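Long-range contacts in DUF3299 domain-containing protein (Pseudomonas aeruginosa, PDB 4HSP), which is of unknown function but belongs to the DUF3299 family, whose curled beta sheet is consistent with an OB-like fold: residues P60-P65 against P81-C86; E76-P81 against N95-V100; L111-W116 against V142-Y147. All blocks are in the same frame, centred on the assembly; numbering follows the deposited sequence.

Contact 1: residues P60-P65 against P81-C86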
loop_
_atom_site.group_PDB
_atom_site.type_symbol
_atom_site.label_atom_id
_atom_site.label_comp_id
_atom_site.label_asym_id
_atom_site.label_seq_id
_atom_site.Cartn_x
_atom_site.Cartn_y
_atom_site.Cartn_z
ATOM N N PRO A 60 4.376 11.028 17.685
ATOM C CA PRO A 60 3.930 9.973 16.743
ATOM C C PRO A 60 3.271 10.587 15.503
ATOM O O PRO A 60 2.758 11.710 15.552
ATOM C CB PRO A 60 2.925 9.188 17.579
ATOM C CG PRO A 60 2.299 10.258 18.471
ATOM C CD PRO A 60 3.274 11.405 18.604
ATOM N N GLY A 61 3.262 9.861 14.401
ATOM C CA GLY A 61 2.622 10.374 13.197
ATOM C C GLY A 61 2.870 9.586 11.929
ATOM O O GLY A 61 3.465 8.514 11.961
ATOM N N TYR A 62 2.362 10.114 10.807
ATOM C CA TYR A 62 2.497 9.511 9.492
ATOM C C TYR A 62 3.476 10.319 8.661
ATOM O O TYR A 62 3.617 11.524 8.860
ATOM C CB TYR A 62 1.099 9.416 8.816
ATOM C CG TYR A 62 0.291 8.271 9.385
ATOM C CD1 TYR A 62 0.427 6.981 8.880
ATOM C CD2 TYR A 62 -0.525 8.452 10.507
ATOM C CE1 TYR A 62 -0.298 5.917 9.412
ATOM C CE2 TYR A 62 -1.272 7.396 11.034
ATOM C CZ TYR A 62 -1.149 6.128 10.483
ATOM O OH TYR A 62 -1.822 5.053 11.003
ATOM N N ILE A 63 4.202 9.643 7.767
ATOM C CA ILE A 63 5.246 10.275 6.958
ATOM C C ILE A 63 4.781 10.577 5.513
ATOM O O ILE A 63 4.282 9.682 4.829
ATOM C CB ILE A 63 6.482 9.372 6.968
ATOM C CG1 ILE A 63 7.088 9.306 8.400
ATOM C CG2 ILE A 63 7.506 9.803 5.893
ATOM C CD1 ILE A 63 8.335 8.322 8.535
ATOM N N VAL A 64 4.895 11.884 5.120
ATOM C CA VAL A 64 4.657 12.444 3.797
ATOM C C VAL A 64 6.054 12.701 3.220
ATOM O O VAL A 64 6.675 13.702 3.579
ATOM C CB VAL A 64 3.751 13.703 3.787
ATOM C CG1 VAL A 64 3.504 14.177 2.357
ATOM C CG2 VAL A 64 2.422 13.435 4.485
ATOM N N PRO A 65 6.588 11.791 2.370
ATOM C CA PRO A 65 7.964 11.959 1.874
ATOM C C PRO A 65 8.159 13.179 0.989
ATOM O O PRO A 65 7.268 13.529 0.201
ATOM C CB PRO A 65 8.226 10.669 1.096
ATOM C CG PRO A 65 6.919 10.117 0.793
ATOM C CD PRO A 65 5.988 10.537 1.860
ATOM N N PRO A 81 -0.392 14.197 11.734
ATOM C CA PRO A 81 -1.092 13.336 12.705
ATOM C C PRO A 81 -2.014 12.282 12.071
ATOM O O PRO A 81 -2.619 11.487 12.790
ATOM C CB PRO A 81 -1.916 14.338 13.549
ATOM C CG PRO A 81 -1.692 15.690 12.945
ATOM C CD PRO A 81 -1.053 15.519 11.623
ATOM N N TYR A 82 -2.184 12.308 10.756
ATOM C CA TYR A 82 -3.067 11.350 10.125
ATOM C C TYR A 82 -2.564 10.990 8.755
ATOM O O TYR A 82 -1.910 11.798 8.076
ATOM C CB TYR A 82 -4.544 11.821 10.080
ATOM C CG TYR A 82 -4.770 13.236 9.604
ATOM C CD1 TYR A 82 -4.820 14.291 10.501
ATOM C CD2 TYR A 82 -5.019 13.511 8.263
ATOM C CE1 TYR A 82 -5.041 15.594 10.077
ATOM C CE2 TYR A 82 -5.250 14.816 7.825
ATOM C CZ TYR A 82 -5.267 15.855 8.740
ATOM O OH TYR A 82 -5.493 17.154 8.347
ATOM N N TYR A 83 -2.830 9.731 8.380
ATOM C CA TYR A 83 -2.453 9.199 7.096
ATOM C C TYR A 83 -3.253 9.906 6.014
ATOM O O TYR A 83 -4.431 10.198 6.203
ATOM C CB TYR A 83 -2.685 7.681 7.081
ATOM C CG TYR A 83 -2.474 7.040 5.730
ATOM C CD1 TYR A 83 -1.214 6.616 5.325
ATOM C CD2 TYR A 83 -3.534 6.891 4.835
ATOM C CE1 TYR A 83 -1.007 6.060 4.060
ATOM C CE2 TYR A 83 -3.338 6.350 3.567
ATOM C CZ TYR A 83 -2.075 5.929 3.183
ATOM O OH TYR A 83 -1.899 5.354 1.942
ATOM N N GLY A 84 -2.602 10.162 4.895
ATOM C CA GLY A 84 -3.230 10.779 3.735
ATOM C C GLY A 84 -3.147 12.288 3.668
ATOM O O GLY A 84 -3.452 12.864 2.619
ATOM N N ALA A 85 -2.750 12.941 4.782
ATOM C CA ALA A 85 -2.606 14.393 4.878
ATOM C C ALA A 85 -1.756 14.888 3.747
ATOM O O ALA A 85 -0.674 14.336 3.524
ATOM C CB ALA A 85 -1.983 14.773 6.203
ATOM N N CYS A 86 -2.305 15.862 2.972
ATOM C CA CYS A 86 -1.759 16.566 1.799
ATOM C C CYS A 86 -2.026 15.827 0.515
ATOM O O CYS A 86 -1.948 16.443 -0.541
ATOM C CB CYS A 86 -0.270 16.878 1.942
ATOM S SG CYS A 86 0.171 17.708 3.492
#

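Contact 2: residues E76-P81 against N95-V100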
loop_
_atom_site.group_PDB
_atom_site.type_symbol
_atom_site.label_atom_id
_atom_site.label_comp_id
_atom_site.label_asym_id
_atom_site.label_seq_id
_atom_site.Cartn_x
_atom_site.Cartn_y
_atom_site.Cartn_z
ATOM N N GLU A 76 13.895 13.397 3.966
ATOM C CA GLU A 76 13.181 14.642 4.284
ATOM C C GLU A 76 11.703 14.389 4.125
ATOM O O GLU A 76 11.265 13.837 3.125
ATOM C CB GLU A 76 13.639 15.859 3.452
ATOM C CG GLU A 76 15.040 16.355 3.794
ATOM C CD GLU A 76 15.557 17.560 3.027
ATOM O OE1 GLU A 76 14.820 18.568 2.918
ATOM O OE2 GLU A 76 16.725 17.515 2.577
ATOM N N PHE A 77 10.927 14.742 5.130
ATOM C CA PHE A 77 9.501 14.498 5.077
ATOM C C PHE A 77 8.711 15.377 6.013
ATOM O O PHE A 77 9.271 15.975 6.928
ATOM C CB PHE A 77 9.217 13.021 5.411
ATOM C CG PHE A 77 9.643 12.550 6.774
ATOM C CD1 PHE A 77 8.775 12.640 7.862
ATOM C CD2 PHE A 77 10.888 11.947 6.960
ATOM C CE1 PHE A 77 9.142 12.150 9.114
ATOM C CE2 PHE A 77 11.258 11.456 8.210
ATOM C CZ PHE A 77 10.373 11.542 9.279
ATOM N N LEU A 78 7.376 15.406 5.812
ATOM C CA LEU A 78 6.446 16.048 6.741
ATOM C C LEU A 78 5.883 14.972 7.664
ATOM O O LEU A 78 5.473 13.911 7.187
ATOM C CB LEU A 78 5.298 16.783 6.026
ATOM C CG LEU A 78 5.631 17.846 4.961
ATOM C CD1 LEU A 78 4.344 18.351 4.285
ATOM C CD2 LEU A 78 6.455 19.039 5.543
ATOM N N LEU A 79 5.912 15.228 8.982
ATOM C CA LEU A 79 5.279 14.414 10.012
ATOM C C LEU A 79 3.942 15.065 10.269
ATOM O O LEU A 79 3.862 16.273 10.521
ATOM C CB LEU A 79 6.128 14.306 11.298
ATOM C CG LEU A 79 5.628 13.310 12.345
ATOM C CD1 LEU A 79 5.719 11.836 11.799
ATOM C CD2 LEU A 79 6.402 13.466 13.628
ATOM N N VAL A 80 2.885 14.283 10.086
ATOM C CA VAL A 80 1.492 14.715 10.188
ATOM C C VAL A 80 0.744 13.759 11.154
ATOM O O VAL A 80 1.177 12.608 11.343
ATOM C CB VAL A 80 0.851 14.750 8.764
ATOM C CG1 VAL A 80 1.450 15.879 7.910
ATOM C CG2 VAL A 80 1.025 13.405 8.068
ATOM N N PRO A 81 -0.392 14.197 11.734
ATOM C CA PRO A 81 -1.092 13.336 12.705
ATOM C C PRO A 81 -2.014 12.282 12.071
ATOM O O PRO A 81 -2.619 11.487 12.790
ATOM C CB PRO A 81 -1.916 14.338 13.549
ATOM C CG PRO A 81 -1.692 15.690 12.945
ATOM C CD PRO A 81 -1.053 15.519 11.623
ATOM N N ASN A 95 0.658 24.175 12.381
ATOM C CA ASN A 95 1.078 23.876 13.753
ATOM C C ASN A 95 0.702 22.426 14.099
ATOM O O ASN A 95 0.787 22.015 15.255
ATOM C CB ASN A 95 0.520 24.887 14.759
ATOM C CG ASN A 95 -0.979 25.007 14.831
ATOM O OD1 ASN A 95 -1.723 24.365 14.087
ATOM N ND2 ASN A 95 -1.461 25.880 15.716
ATOM N N GLN A 96 0.326 21.652 13.061
ATOM C CA GLN A 96 -0.001 20.225 13.120
ATOM C C GLN A 96 0.843 19.507 12.039
ATOM O O GLN A 96 0.457 18.479 11.499
ATOM C CB GLN A 96 -1.533 19.973 12.977
ATOM C CG GLN A 96 -2.409 20.526 14.133
ATOM C CD GLN A 96 -2.269 19.779 15.445
ATOM O OE1 GLN A 96 -3.055 18.875 15.754
ATOM N NE2 GLN A 96 -1.293 20.170 16.273
ATOM N N ILE A 97 2.019 20.085 11.737
ATOM C CA ILE A 97 3.014 19.571 10.786
ATOM C C ILE A 97 4.412 19.868 11.330
ATOM O O ILE A 97 4.668 20.972 11.798
ATOM C CB ILE A 97 2.880 20.137 9.327
ATOM C CG1 ILE A 97 1.413 20.186 8.819
ATOM C CG2 ILE A 97 3.814 19.368 8.354
ATOM C CD1 ILE A 97 1.216 20.631 7.342
ATOM N N VAL A 98 5.309 18.884 11.237
ATOM C CA VAL A 98 6.730 18.997 11.541
ATOM C C VAL A 98 7.524 18.648 10.259
ATOM O O VAL A 98 7.325 17.575 9.692
ATOM C CB VAL A 98 7.167 18.098 12.737
ATOM C CG1 VAL A 98 8.621 18.350 13.112
ATOM C CG2 VAL A 98 6.248 18.289 13.946
ATOM N N TYR A 99 8.408 19.549 9.814
ATOM C CA TYR A 99 9.336 19.284 8.714
ATOM C C TYR A 99 10.531 18.548 9.341
ATOM O O TYR A 99 11.229 19.107 10.191
ATOM C CB TYR A 99 9.755 20.596 8.029
ATOM C CG TYR A 99 10.558 20.446 6.754
ATOM C CD1 TYR A 99 11.928 20.190 6.792
ATOM C CD2 TYR A 99 9.974 20.688 5.508
ATOM C CE1 TYR A 99 12.681 20.086 5.619
ATOM C CE2 TYR A 99 10.720 20.612 4.329
ATOM C CZ TYR A 99 12.073 20.303 4.388
ATOM O OH TYR A 99 12.802 20.229 3.218
ATOM N N VAL A 100 10.712 17.269 8.983
ATOM C CA VAL A 100 11.760 16.408 9.542
ATOM C C VAL A 100 12.853 16.141 8.494
ATOM O O VAL A 100 12.536 15.921 7.332
ATOM C CB VAL A 100 11.165 15.073 10.077
ATOM C CG1 VAL A 100 12.194 14.256 10.848
ATOM C CG2 VAL A 100 9.930 15.308 10.917
#

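Contact 3: residues L111-W116 against V142-Y147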
loop_
_atom_site.group_PDB
_atom_site.type_symbol
_atom_site.label_atom_id
_atom_site.label_comp_id
_atom_site.label_asym_id
_atom_site.label_seq_id
_atom_site.Cartn_x
_atom_site.Cartn_y
_atom_site.Cartn_z
ATOM N N LEU A 111 5.738 3.080 4.608
ATOM C CA LEU A 111 5.154 4.363 5.018
ATOM C C LEU A 111 3.629 4.315 5.197
ATOM O O LEU A 111 2.990 5.364 5.319
ATOM C CB LEU A 111 5.512 5.491 4.034
ATOM C CG LEU A 111 7.003 5.841 3.840
ATOM C CD1 LEU A 111 7.157 7.031 2.901
ATOM C CD2 LEU A 111 7.697 6.134 5.160
ATOM N N TYR A 112 3.055 3.113 5.252
ATOM C CA TYR A 112 1.617 2.835 5.428
ATOM C C TYR A 112 1.286 2.830 6.919
ATOM O O TYR A 112 0.124 2.863 7.310
ATOM C CB TYR A 112 1.269 1.456 4.783
ATOM C CG TYR A 112 2.031 0.292 5.406
ATOM C CD1 TYR A 112 3.346 0.013 5.035
ATOM C CD2 TYR A 112 1.472 -0.466 6.436
ATOM C CE1 TYR A 112 4.086 -0.984 5.676
ATOM C CE2 TYR A 112 2.200 -1.478 7.071
ATOM C CZ TYR A 112 3.508 -1.730 6.690
ATOM O OH TYR A 112 4.236 -2.734 7.290
ATOM N N GLN A 113 2.322 2.731 7.752
ATOM C CA GLN A 113 2.201 2.639 9.209
ATOM C C GLN A 113 2.633 3.935 9.874
ATOM O O GLN A 113 3.389 4.709 9.253
ATOM C CB GLN A 113 3.056 1.457 9.723
ATOM C CG GLN A 113 4.556 1.697 9.696
ATOM C CD GLN A 113 5.327 0.418 9.698
ATOM O OE1 GLN A 113 5.262 -0.390 10.625
ATOM N NE2 GLN A 113 6.081 0.218 8.651
ATOM N N PRO A 114 2.186 4.186 11.139
ATOM C CA PRO A 114 2.681 5.368 11.839
ATOM C C PRO A 114 4.062 5.083 12.412
ATOM O O PRO A 114 4.476 3.918 12.530
ATOM C CB PRO A 114 1.629 5.607 12.927
ATOM C CG PRO A 114 0.945 4.304 13.118
ATOM C CD PRO A 114 1.356 3.353 12.040
ATOM N N PHE A 115 4.776 6.147 12.750
ATOM C CA PHE A 115 6.107 6.094 13.342
ATOM C C PHE A 115 6.225 6.986 14.549
ATOM O O PHE A 115 5.408 7.872 14.731
ATOM C CB PHE A 115 7.153 6.563 12.322
ATOM C CG PHE A 115 7.380 5.624 11.171
ATOM C CD1 PHE A 115 6.549 5.652 10.052
ATOM C CD2 PHE A 115 8.441 4.731 11.186
ATOM C CE1 PHE A 115 6.752 4.773 8.989
ATOM C CE2 PHE A 115 8.637 3.847 10.123
ATOM C CZ PHE A 115 7.789 3.876 9.034
ATOM N N TRP A 116 7.261 6.745 15.361
ATOM C CA TRP A 116 7.771 7.592 16.431
ATOM C C TRP A 116 8.977 8.343 15.841
ATOM O O TRP A 116 9.894 7.706 15.324
ATOM C CB TRP A 116 8.194 6.781 17.688
ATOM C CG TRP A 116 7.053 6.275 18.511
ATOM C CD1 TRP A 116 6.609 4.986 18.603
ATOM C CD2 TRP A 116 6.159 7.068 19.300
ATOM N NE1 TRP A 116 5.459 4.935 19.356
ATOM C CE2 TRP A 116 5.164 6.200 19.806
ATOM C CE3 TRP A 116 6.097 8.435 19.627
ATOM C CZ2 TRP A 116 4.146 6.647 20.654
ATOM C CZ3 TRP A 116 5.080 8.879 20.456
ATOM C CH2 TRP A 116 4.099 8.000 20.932
ATOM N N VAL A 142 13.805 7.272 13.930
ATOM C CA VAL A 142 12.520 7.101 13.256
ATOM C C VAL A 142 12.240 5.616 13.364
ATOM O O VAL A 142 12.977 4.801 12.816
ATOM C CB VAL A 142 12.428 7.647 11.818
ATOM C CG1 VAL A 142 10.988 7.548 11.310
ATOM C CG2 VAL A 142 12.918 9.094 11.757
ATOM N N THR A 143 11.279 5.268 14.193
ATOM C CA THR A 143 10.957 3.893 14.526
ATOM C C THR A 143 9.465 3.680 14.375
ATOM O O THR A 143 8.686 4.568 14.732
ATOM C CB THR A 143 11.450 3.551 15.961
ATOM O OG1 THR A 143 11.389 4.700 16.823
ATOM C CG2 THR A 143 12.864 3.025 15.959
ATOM N N PRO A 144 9.040 2.503 13.849
ATOM C CA PRO A 144 7.599 2.252 13.700
ATOM C C PRO A 144 6.859 2.295 15.030
ATOM O O PRO A 144 7.404 1.897 16.064
ATOM C CB PRO A 144 7.542 0.852 13.078
ATOM C CG PRO A 144 8.911 0.651 12.426
ATOM C CD PRO A 144 9.846 1.352 13.369
ATOM N N TYR A 145 5.634 2.849 14.997
ATOM C CA TYR A 145 4.707 2.928 16.126
ATOM C C TYR A 145 4.244 1.513 16.401
ATOM O O TYR A 145 3.632 0.873 15.537
ATOM C CB TYR A 145 3.538 3.863 15.771
ATOM C CG TYR A 145 2.544 4.140 16.874
ATOM C CD1 TYR A 145 1.470 3.278 17.109
ATOM C CD2 TYR A 145 2.585 5.334 17.590
ATOM C CE1 TYR A 145 0.516 3.558 18.085
ATOM C CE2 TYR A 145 1.616 5.640 18.548
ATOM C CZ TYR A 145 0.594 4.742 18.802
ATOM O OH TYR A 145 -0.356 5.059 19.735
ATOM N N GLU A 146 4.591 0.998 17.569
ATOM C CA GLU A 146 4.255 -0.370 17.886
ATOM C C GLU A 146 2.933 -0.441 18.617
ATOM O O GLU A 146 2.700 0.281 19.611
ATOM C CB GLU A 146 5.369 -1.044 18.694
ATOM C CG GLU A 146 6.648 -1.309 17.900
ATOM C CD GLU A 146 6.689 -2.487 16.933
ATOM O OE1 GLU A 146 5.700 -3.257 16.868
ATOM O OE2 GLU A 146 7.727 -2.648 16.249
ATOM N N TYR A 147 2.053 -1.309 18.082
ATOM C CA TYR A 147 0.747 -1.620 18.636
ATOM C C TYR A 147 0.281 -2.964 18.103
ATOM O O TYR A 147 0.258 -3.159 16.887
ATOM C CB TYR A 147 -0.309 -0.504 18.369
ATOM C CG TYR A 147 -1.722 -0.964 18.648
ATOM C CD1 TYR A 147 -2.201 -1.053 19.953
ATOM C CD2 TYR A 147 -2.541 -1.421 17.620
ATOM C CE1 TYR A 147 -3.473 -1.554 20.223
ATOM C CE2 TYR A 147 -3.814 -1.921 17.876
ATOM C CZ TYR A 147 -4.285 -1.969 19.180
ATOM O OH TYR A 147 -5.560 -2.428 19.425
HETATM O O HOH W 1 3.575 2.799 20.409
#

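Contact 1: residues P60-P65 against P81-C86
Residues 60-65 run as extended strand, while 81-86 follow no regular secondary structure and fold into a type II beta turn from Tyr82 to Ala85, the CA of Tyr83 coming 5.5 Å from the CA of Tyr62. The strand is part of the long strand 55-68 in a curled sheet consistent with an OB-like fold, and the turn follows directly on its hairpin partner, strand 73-80. Gly84 holds the third position of the turn with a positive phi of 92°.

Side chains, rather than backbone pairing, bring the two together. Tyr62 turns its CG anti to its own carbonyl carbon, which presents a ring face to the turn. Tyr83 CB sits squarely over the centre of that face, 3.7 Å from the ring centroid of Tyr62, a CH-pi contact. Over the same ring, Tyr83 N comes within 3.4 Å of Tyr62 CD2. Because CG of Tyr83 is anti to its backbone N (chi1 173°), its ring swings off the centre and offers an edge to the Tyr62 face in an offset edge-to-face pair, planes 75° apart and centroids 5.8 Å apart. The Tyr83 ring also stacks on Tyr83 of a neighbouring subunit, so the pair reaches the subunit interface. Further along the strand, Val64 points its CG2 methyl, the branch beside its backbone N, at the turn's last residue, 3.4 Å from Ala85 O.

Contact 2: residues E76-P81 against N95-V100
Val98 O is gripped twice by the facing strand: the backbone N of Leu79 donates a hydrogen bond of 2.8 Å to Val98 O, nearly straight at 175° and in the carbonyl plane, and the CA-H of Leu78 adds a weaker C-H...O contact. Val98 N returns a bond to Leu79 O, closing one hydrogen-bonded pair. Phe77 and Val100 close another, in which Val100 N meets Phe77 O at 2.8 Å, almost along the C=O axis. Leu78 and Tyr99 form the non-hydrogen-bonded pair between them.

On the side carrying Phe77, Leu79, Val98 and Val100, Phe77 adopts the crowded first torsion (chi1 61°), with CG between backbone N and carbonyl carbon. Its ring thereby lies alongside Val100, whose CB stands over the face toward the rim, 3.8 Å from the Phe77 centroid, while Val100 CG1 approaches Phe77 CZ at 3.6 Å. On the other side, Leu78 CB rests 3.8 Å from Ile97 CG2. There, too, Tyr99 OH donates a short 2.6 Å bond to Glu76 OE1, meeting it nearly along the C-O axis; OE2 of Glu76 lies close to Glu67 OE2, a crowding of like charges that may favour protonation of one acid. With Phe77, Leu79 and Val100 packed on Val117 of strand 115-118, this is an antiparallel strand pair in the interior of a curled sheet, consistent with the OB-like fold inferred for the family.

Contact 3: residues L111-W116 against V142-Y147
Backbone hydrogen bonds join the start of strand 115-118 to the end of strand 132-144, an antiparallel pairing within the curled, probably OB-like sheet. Trp116 and Thr143 make a complete hydrogen-bonded pair: Trp116 N reaches Thr143 O at 2.7 Å, nearly along the C=O axis, and Thr143 N reaches Trp116 O at 3.0 Å. Beyond Pro144, which has no N-H to give, Tyr145 N continues the ladder to Pro114 O at 2.9 Å, but here the donor stands 40° above the carbonyl plane as the regular strand pairing gives out.

Apolar contacts flank this ladder. Phe115 CD2 lies 3.8 Å from Val142 CG1, the ring crossing residues 142-144 obliquely, and its CE2 meets the Pro144 ring. The Pro114 ring crosses Tyr145 obliquely, with Pro114 CG 3.7 Å from Tyr145 CB.

The aromatic contact is Trp116 with Tyr145. Tyr145 has CG anti to its backbone N (chi1 -175°), which brings CD2 over one face of the indole near its rim. The Tyr145 ring and the five-membered ring of Trp116 are near parallel, 19° apart, but slid so that they barely overlap; on the six-membered ring, Trp116 CZ2 lies 3.4 Å from Tyr145 CE2. Tyr145 OH bonds Pro24 O of a neighbouring subunit, and the indole meets His26 of that subunit edge-to-face, so the pair belongs to the interface.

One water completes the set. Lying over the centre of the Tyr145 ring, it accepts from Trp116 NE1 at 3.0 Å and donates to Glu146 O at 2.8 Å.

All three contacts reach one curled sheet, in which strand 55-68 lies between 73-80 and 115-118. Contacts 1 and 2, whose centres are 7 Å apart, share Pro81 and are stitched by probable backbone hydrogen bonds from Tyr62 N to Val80 O (2.8 Å) and from Leu78 N to Val64 O (2.9 Å). On its other edge, contact 1 meets contact 3 through a probable backbone hydrogen bond from Phe115 N to Gly61 O (2.8 Å), and Tyr62 also packs on Pro114. Contacts 2 and 3 lie 14 Å apart between centres and do not touch. Contact 2 is the buried one near the chain centre, whereas contacts 1 and 3 both reach the same neighbouring subunit.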